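Local coordinates for surface presentation of antigens protein SpaS (Salmonella typhimurium, PDB 3C01), which takes part in the secretory pathway that presents on the surface the determinants Salmonella needs to enter mammalian cells, here as its C-terminal fragment, at residues I17-V22 and R58-V63; Y23-R28 and S52-H57. All blocks are in the same frame, centred on the assembly; numbering follows the deposited sequence.

Contact 1. Residues I17-V22 and R58-V63; sequences IPMISV and RRYDLV
I20, V63 and Y60 lose the most surface where the loop R58-V63 runs along the edge of strand 19-25, in the C-terminal cytoplasmic domain of this FlhB/YscU/SpaS-family exporter. I20 carries two of the three backbone hydrogen bonds. Its N-H meets D61 O at 2.9 Å, nearly straight (175° at the hydrogen) and almost along the C=O axis; its own O accepts Y60 N at 2.8 Å, in the carbonyl plane but more bent. V63 N closes the other end on P18 O at 3.2 Å, from above that carbonyl plane, and M19 with L62 forms a single beta bridge. I20 has CG1 anti to the carbonyl carbon (chi1 -54°), and its branch crosses V63 at about a right angle, CD1 lying 4.1 Å from V63 CG2. P18 CB meets the same methyl, and P18 and V63 both reach I68 of helix 65-84.

Y60 belongs to a type II turn, R58 to D61, closed by the D61 N to R58 O hydrogen bond; the D61 carboxylate adds a second, OD2 accepting R58 N at 2.8 Å from above its plane. With CG anti to the carbonyl carbon (chi1 -53°), the Y60 ring reaches back along the strand, CD1 near I20 O and CE1 3.6 Å from S21 O. R59 CG lies over its centre, M19 CE approaches obliquely, and Y60 OH is bonded to an acidic side chain of the chain of another protein. The hydrogen bonds that set the register thus use no side-chain atom, while I20 and V63 add apolar contact on the side where P18 and V63 meet I68.

Contact 2. Residues Y23-R28 and S52-H57; sequences YETNQR and SLFKTH
A tyrosine from the end of a strand reaches the last turn of a helix here: strand 23-25 crosses helix 52-56 steeply, the short axes 10.3 Å apart at their closest and inclined at 110°. The CA atoms of Y23 and F54, the nearest pair, stand 7.8 Å apart, so side chains must bridge the gap. Y23 does so with CG anti to the backbone N (chi1 -172°), which extends the ring toward the helix. Its OH donates to F54 O at 2.7 Å, in the carbonyl plane and on a lone pair, and that oxygen in turn lies in the plane of the Y23 ring. The same hydroxyl lies over one face of the F54 ring. The two ring planes are only 16° from parallel, yet the centroids are 5.2 Å apart, so the rings are slid past each other with little overlap; the OH and CZ end of Y23 rests against CD1 and CE1 of F54, with CZ 3.4 Å from CD1. F54, also with CG anti to its N, extends far enough for CE1 to meet T25 CG2 at 3.4 Å. H57 O, just past the helix, approaches Y23 CE1 obliquely.

On strand 4-9, I6 is touched by both Y23 and L53 and I4 by F54, so helix 47-56 and its following loop are laid against the strand pair 4-9 and 19-25. From the helix, S52 and T56 hydrogen-bond to E67 of helix 65-84.

In the fold
Strand 19-25 serves both contacts in succession: its first half pairs with the loop R58-V63 and its second half meets the end of helix 47-56, from which that loop departs. The two centres are about 11 Å apart and the contacts touch directly. R59 NH2 of contact 1 probably hydrogen-bonds Y23 O of contact 2 at 2.8 Å, tying the turn to the strand beyond the part it pairs with. H57 provides a second junction, with CD2 3.4 Å from L62 O and NE2 hydrogen-bonded to S64 N, the next residue of the same loop. The bound cysteine, at V43, I44 and V45, is not part of contact 2: the L53 side chain lies about 13 Å from it.

Contact 1. Residues I17-V22 and R58-V63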
loop_
_atom_site.group_PDB
_atom_site.type_symbol
_atom_site.label_atom_id
_atom_site.label_comp_id
_atom_site.label_asym_id
_atom_site.label_seq_id
_atom_site.Cartn_x
_atom_site.Cartn_y
_atom_site.Cartn_z
ATOM N N ILE B 17 11.710 -7.630 4.480
ATOM C CA ILE B 17 11.487 -6.218 4.152
ATOM C C ILE B 17 10.214 -6.031 3.299
ATOM O O ILE B 17 9.869 -6.874 2.463
ATOM C CB ILE B 17 12.711 -5.662 3.413
ATOM C CG1 ILE B 17 13.984 -5.877 4.257
ATOM C CG2 ILE B 17 12.506 -4.200 3.068
ATOM C CD1 ILE B 17 15.308 -5.849 3.458
ATOM N N PRO B 18 9.463 -4.959 3.535
ATOM C CA PRO B 18 8.263 -4.748 2.695
ATOM C C PRO B 18 8.570 -4.319 1.273
ATOM O O PRO B 18 9.664 -3.928 0.997
ATOM C CB PRO B 18 7.490 -3.670 3.415
ATOM C CG PRO B 18 8.315 -3.314 4.667
ATOM C CD PRO B 18 9.601 -3.975 4.617
ATOM N N MET B 19 7.589 -4.402 0.392
ATOM C CA MET B 19 7.784 -4.114 -1.010
ATOM C C MET B 19 6.654 -3.234 -1.565
ATOM O O MET B 19 5.533 -3.266 -1.084
ATOM C CB MET B 19 7.818 -5.425 -1.764
ATOM C CG MET B 19 7.802 -5.318 -3.245
ATOM S SD MET B 19 7.878 -6.962 -4.027
ATOM C CE MET B 19 6.140 -7.173 -4.485
ATOM N N ILE B 20 6.983 -2.458 -2.587
ATOM C CA ILE B 20 6.026 -1.658 -3.292
ATOM C C ILE B 20 5.298 -2.567 -4.275
ATOM O O ILE B 20 5.865 -2.903 -5.326
ATOM C CB ILE B 20 6.685 -0.558 -4.101
ATOM C CG1 ILE B 20 7.636 0.324 -3.240
ATOM C CG2 ILE B 20 5.632 0.265 -4.736
ATOM C CD1 ILE B 20 6.991 1.051 -2.077
ATOM N N SER B 21 4.065 -2.960 -3.920
ATOM C CA SER B 21 3.281 -3.885 -4.686
ATOM C C SER B 21 2.500 -3.225 -5.800
ATOM O O SER B 21 2.215 -3.859 -6.796
ATOM C CB SER B 21 2.308 -4.630 -3.753
ATOM O OG SER B 21 1.627 -3.741 -2.868
ATOM N N VAL B 22 2.085 -1.976 -5.583
ATOM C CA VAL B 22 1.194 -1.256 -6.474
ATOM C C VAL B 22 1.754 0.142 -6.619
ATOM O O VAL B 22 2.210 0.721 -5.635
ATOM C CB VAL B 22 -0.185 -1.152 -5.866
ATOM C CG1 VAL B 22 -1.097 -0.256 -6.719
ATOM C CG2 VAL B 22 -0.758 -2.546 -5.661
ATOM N N ARG B 58 9.782 3.006 -6.941
ATOM C CA ARG B 58 9.092 2.555 -8.141
ATOM C C ARG B 58 8.474 1.170 -7.878
ATOM O O ARG B 58 8.847 0.450 -6.917
ATOM C CB ARG B 58 10.088 2.398 -9.321
ATOM C CG ARG B 58 10.738 3.712 -9.822
ATOM C CD ARG B 58 9.655 4.760 -10.050
ATOM N NE ARG B 58 10.164 5.992 -10.616
ATOM C CZ ARG B 58 10.333 7.143 -9.952
ATOM N NH1 ARG B 58 10.803 8.181 -10.610
ATOM N NH2 ARG B 58 10.076 7.278 -8.663
ATOM N N ARG B 59 7.543 0.790 -8.753
ATOM C CA ARG B 59 6.872 -0.482 -8.658
ATOM C C ARG B 59 7.899 -1.584 -8.452
ATOM O O ARG B 59 8.882 -1.641 -9.156
ATOM C CB ARG B 59 6.035 -0.755 -9.913
ATOM C CG ARG B 59 4.968 -1.838 -9.684
ATOM C CD ARG B 59 4.049 -2.081 -10.882
ATOM N NE ARG B 59 3.324 -0.888 -11.273
ATOM C CZ ARG B 59 3.738 -0.016 -12.177
ATOM N NH1 ARG B 59 4.887 -0.194 -12.801
ATOM N NH2 ARG B 59 3.002 1.066 -12.436
ATOM N N TYR B 60 7.649 -2.432 -7.462
ATOM C CA TYR B 60 8.427 -3.631 -7.157
ATOM C C TYR B 60 9.771 -3.381 -6.463
ATOM O O TYR B 60 10.547 -4.316 -6.250
ATOM C CB TYR B 60 8.529 -4.556 -8.379
ATOM C CG TYR B 60 7.175 -4.903 -8.979
ATOM C CD1 TYR B 60 6.088 -5.215 -8.161
ATOM C CD2 TYR B 60 6.969 -4.909 -10.375
ATOM C CE1 TYR B 60 4.826 -5.518 -8.712
ATOM C CE2 TYR B 60 5.745 -5.219 -10.935
ATOM C CZ TYR B 60 4.679 -5.515 -10.104
ATOM O OH TYR B 60 3.456 -5.814 -10.624
ATOM N N ASP B 61 10.029 -2.153 -6.014
ATOM C CA ASP B 61 11.171 -1.933 -5.144
ATOM C C ASP B 61 10.885 -2.489 -3.779
ATOM O O ASP B 61 9.742 -2.512 -3.312
ATOM C CB ASP B 61 11.402 -0.459 -4.908
ATOM C CG ASP B 61 11.998 0.256 -6.089
ATOM O OD1 ASP B 61 12.504 -0.420 -7.011
ATOM O OD2 ASP B 61 11.992 1.527 -6.054
ATOM N N LEU B 62 11.942 -2.878 -3.094
ATOM C CA LEU B 62 11.918 -2.931 -1.658
ATOM C C LEU B 62 11.899 -1.496 -1.104
ATOM O O LEU B 62 12.507 -0.567 -1.674
ATOM C CB LEU B 62 13.147 -3.653 -1.178
ATOM C CG LEU B 62 13.098 -5.175 -1.010
ATOM C CD1 LEU B 62 12.329 -5.855 -2.092
ATOM C CD2 LEU B 62 14.524 -5.681 -0.924
ATOM N N VAL B 63 11.200 -1.320 0.011
ATOM C CA VAL B 63 11.202 -0.070 0.727
ATOM C C VAL B 63 12.621 0.220 1.255
ATOM O O VAL B 63 13.195 -0.581 1.973
ATOM C CB VAL B 63 10.156 -0.132 1.878
ATOM C CG1 VAL B 63 10.174 1.140 2.751
ATOM C CG2 VAL B 63 8.761 -0.374 1.286
#

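Contact 2. Residues Y23-R28 and S52-H57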
loop_
_atom_site.group_PDB
_atom_site.type_symbol
_atom_site.label_atom_id
_atom_site.label_comp_id
_atom_site.label_asym_id
_atom_site.label_seq_id
_atom_site.Cartn_x
_atom_site.Cartn_y
_atom_site.Cartn_z
ATOM N N TYR B 23 1.725 0.685 -7.841
ATOM C CA TYR B 23 2.206 2.049 -8.062
ATOM C C TYR B 23 1.431 2.689 -9.223
ATOM O O TYR B 23 1.622 2.302 -10.379
ATOM C CB TYR B 23 3.684 1.960 -8.378
ATOM C CG TYR B 23 4.442 3.260 -8.454
ATOM C CD1 TYR B 23 5.160 3.718 -7.350
ATOM C CD2 TYR B 23 4.517 3.977 -9.635
ATOM C CE1 TYR B 23 5.891 4.873 -7.391
ATOM C CE2 TYR B 23 5.244 5.165 -9.699
ATOM C CZ TYR B 23 5.936 5.596 -8.571
ATOM O OH TYR B 23 6.705 6.734 -8.592
ATOM N N GLU B 24 0.558 3.644 -8.914
ATOM C CA GLU B 24 -0.329 4.210 -9.912
ATOM C C GLU B 24 -0.686 5.639 -9.576
ATOM O O GLU B 24 -0.706 6.025 -8.419
ATOM C CB GLU B 24 -1.631 3.411 -10.030
ATOM C CG GLU B 24 -1.502 1.901 -10.319
ATOM C CD GLU B 24 -0.891 1.573 -11.682
ATOM O OE1 GLU B 24 -0.513 0.369 -11.894
ATOM O OE2 GLU B 24 -0.766 2.512 -12.532
ATOM N N THR B 25 -1.016 6.424 -10.589
ATOM C CA THR B 25 -1.423 7.783 -10.353
ATOM C C THR B 25 -2.747 8.074 -11.046
ATOM O O THR B 25 -3.238 7.280 -11.857
ATOM C CB THR B 25 -0.355 8.732 -10.903
ATOM O OG1 THR B 25 -0.432 8.716 -12.318
ATOM C CG2 THR B 25 1.037 8.293 -10.523
ATOM N N ASN B 26 -3.331 9.225 -10.704
ATOM C CA ASN B 26 -4.538 9.745 -11.366
ATOM C C ASN B 26 -5.630 8.702 -11.489
ATOM O O ASN B 26 -5.975 8.094 -10.484
ATOM C CB ASN B 26 -4.169 10.413 -12.682
ATOM C CG ASN B 26 -3.164 11.545 -12.470
ATOM O OD1 ASN B 26 -3.295 12.326 -11.496
ATOM N ND2 ASN B 26 -2.137 11.624 -13.336
ATOM N N GLN B 27 -6.190 8.500 -12.680
ATOM C CA GLN B 27 -7.342 7.591 -12.853
ATOM C C GLN B 27 -7.074 6.194 -12.346
ATOM O O GLN B 27 -7.918 5.575 -11.710
ATOM C CB GLN B 27 -7.767 7.485 -14.315
ATOM C CG GLN B 27 -8.326 8.777 -14.897
ATOM C CD GLN B 27 -9.500 9.375 -14.088
ATOM O OE1 GLN B 27 -9.358 10.451 -13.502
ATOM N NE2 GLN B 27 -10.646 8.673 -14.046
ATOM N N ARG B 28 -5.888 5.703 -12.604
ATOM C CA ARG B 28 -5.561 4.374 -12.215
ATOM C C ARG B 28 -5.486 4.369 -10.710
ATOM O O ARG B 28 -5.925 3.394 -10.084
ATOM C CB ARG B 28 -4.279 3.887 -12.919
ATOM C CG ARG B 28 -4.603 3.252 -14.275
ATOM C CD ARG B 28 -3.393 3.158 -15.230
ATOM N NE ARG B 28 -3.823 2.911 -16.618
ATOM C CZ ARG B 28 -4.483 3.790 -17.382
ATOM N NH1 ARG B 28 -4.826 5.015 -16.930
ATOM N NH2 ARG B 28 -4.826 3.441 -18.614
ATOM N N SER B 52 6.040 10.954 -0.795
ATOM C CA SER B 52 7.436 10.720 -0.778
ATOM C C SER B 52 7.786 9.308 -1.289
ATOM O O SER B 52 8.807 9.157 -1.972
ATOM C CB SER B 52 8.044 11.077 0.593
ATOM O OG SER B 52 7.569 10.251 1.620
ATOM N N LEU B 53 6.978 8.285 -0.979
ATOM C CA LEU B 53 7.171 6.989 -1.610
ATOM C C LEU B 53 7.069 7.109 -3.118
ATOM O O LEU B 53 7.889 6.524 -3.846
ATOM C CB LEU B 53 6.166 5.988 -1.158
ATOM C CG LEU B 53 6.275 5.520 0.293
ATOM C CD1 LEU B 53 4.982 4.738 0.701
ATOM C CD2 LEU B 53 7.578 4.698 0.553
ATOM N N PHE B 54 6.115 7.902 -3.597
ATOM C CA PHE B 54 5.981 8.144 -5.043
ATOM C C PHE B 54 7.276 8.703 -5.626
ATOM O O PHE B 54 7.719 8.287 -6.681
ATOM C CB PHE B 54 4.847 9.115 -5.353
ATOM C CG PHE B 54 4.681 9.369 -6.809
ATOM C CD1 PHE B 54 4.217 8.365 -7.651
ATOM C CD2 PHE B 54 5.042 10.584 -7.368
ATOM C CE1 PHE B 54 4.108 8.584 -9.032
ATOM C CE2 PHE B 54 4.924 10.801 -8.745
ATOM C CZ PHE B 54 4.452 9.792 -9.571
ATOM N N LYS B 55 7.904 9.618 -4.907
ATOM C CA LYS B 55 9.081 10.305 -5.406
ATOM C C LYS B 55 10.297 9.409 -5.340
ATOM O O LYS B 55 11.041 9.331 -6.273
ATOM C CB LYS B 55 9.308 11.587 -4.606
ATOM C CG LYS B 55 10.223 12.579 -5.274
ATOM C CD LYS B 55 11.229 13.240 -4.293
ATOM C CE LYS B 55 10.580 13.753 -2.990
ATOM N NZ LYS B 55 11.470 14.809 -2.333
ATOM N N THR B 56 10.451 8.673 -4.253
ATOM C CA THR B 56 11.680 7.895 -3.998
ATOM C C THR B 56 11.668 6.490 -4.621
ATOM O O THR B 56 12.684 6.046 -5.102
ATOM C CB THR B 56 11.947 7.779 -2.466
ATOM O OG1 THR B 56 10.773 7.254 -1.792
ATOM C CG2 THR B 56 12.272 9.157 -1.884
ATOM N N HIS B 57 10.521 5.815 -4.646
ATOM C CA HIS B 57 10.436 4.425 -5.069
ATOM C C HIS B 57 9.723 4.230 -6.426
ATOM O O HIS B 57 9.142 5.152 -6.962
ATOM C CB HIS B 57 9.675 3.638 -4.014
ATOM C CG HIS B 57 10.400 3.497 -2.723
ATOM N ND1 HIS B 57 10.654 4.563 -1.891
ATOM C CD2 HIS B 57 10.903 2.403 -2.102
ATOM C CE1 HIS B 57 11.326 4.139 -0.833
ATOM N NE2 HIS B 57 11.474 2.830 -0.927
#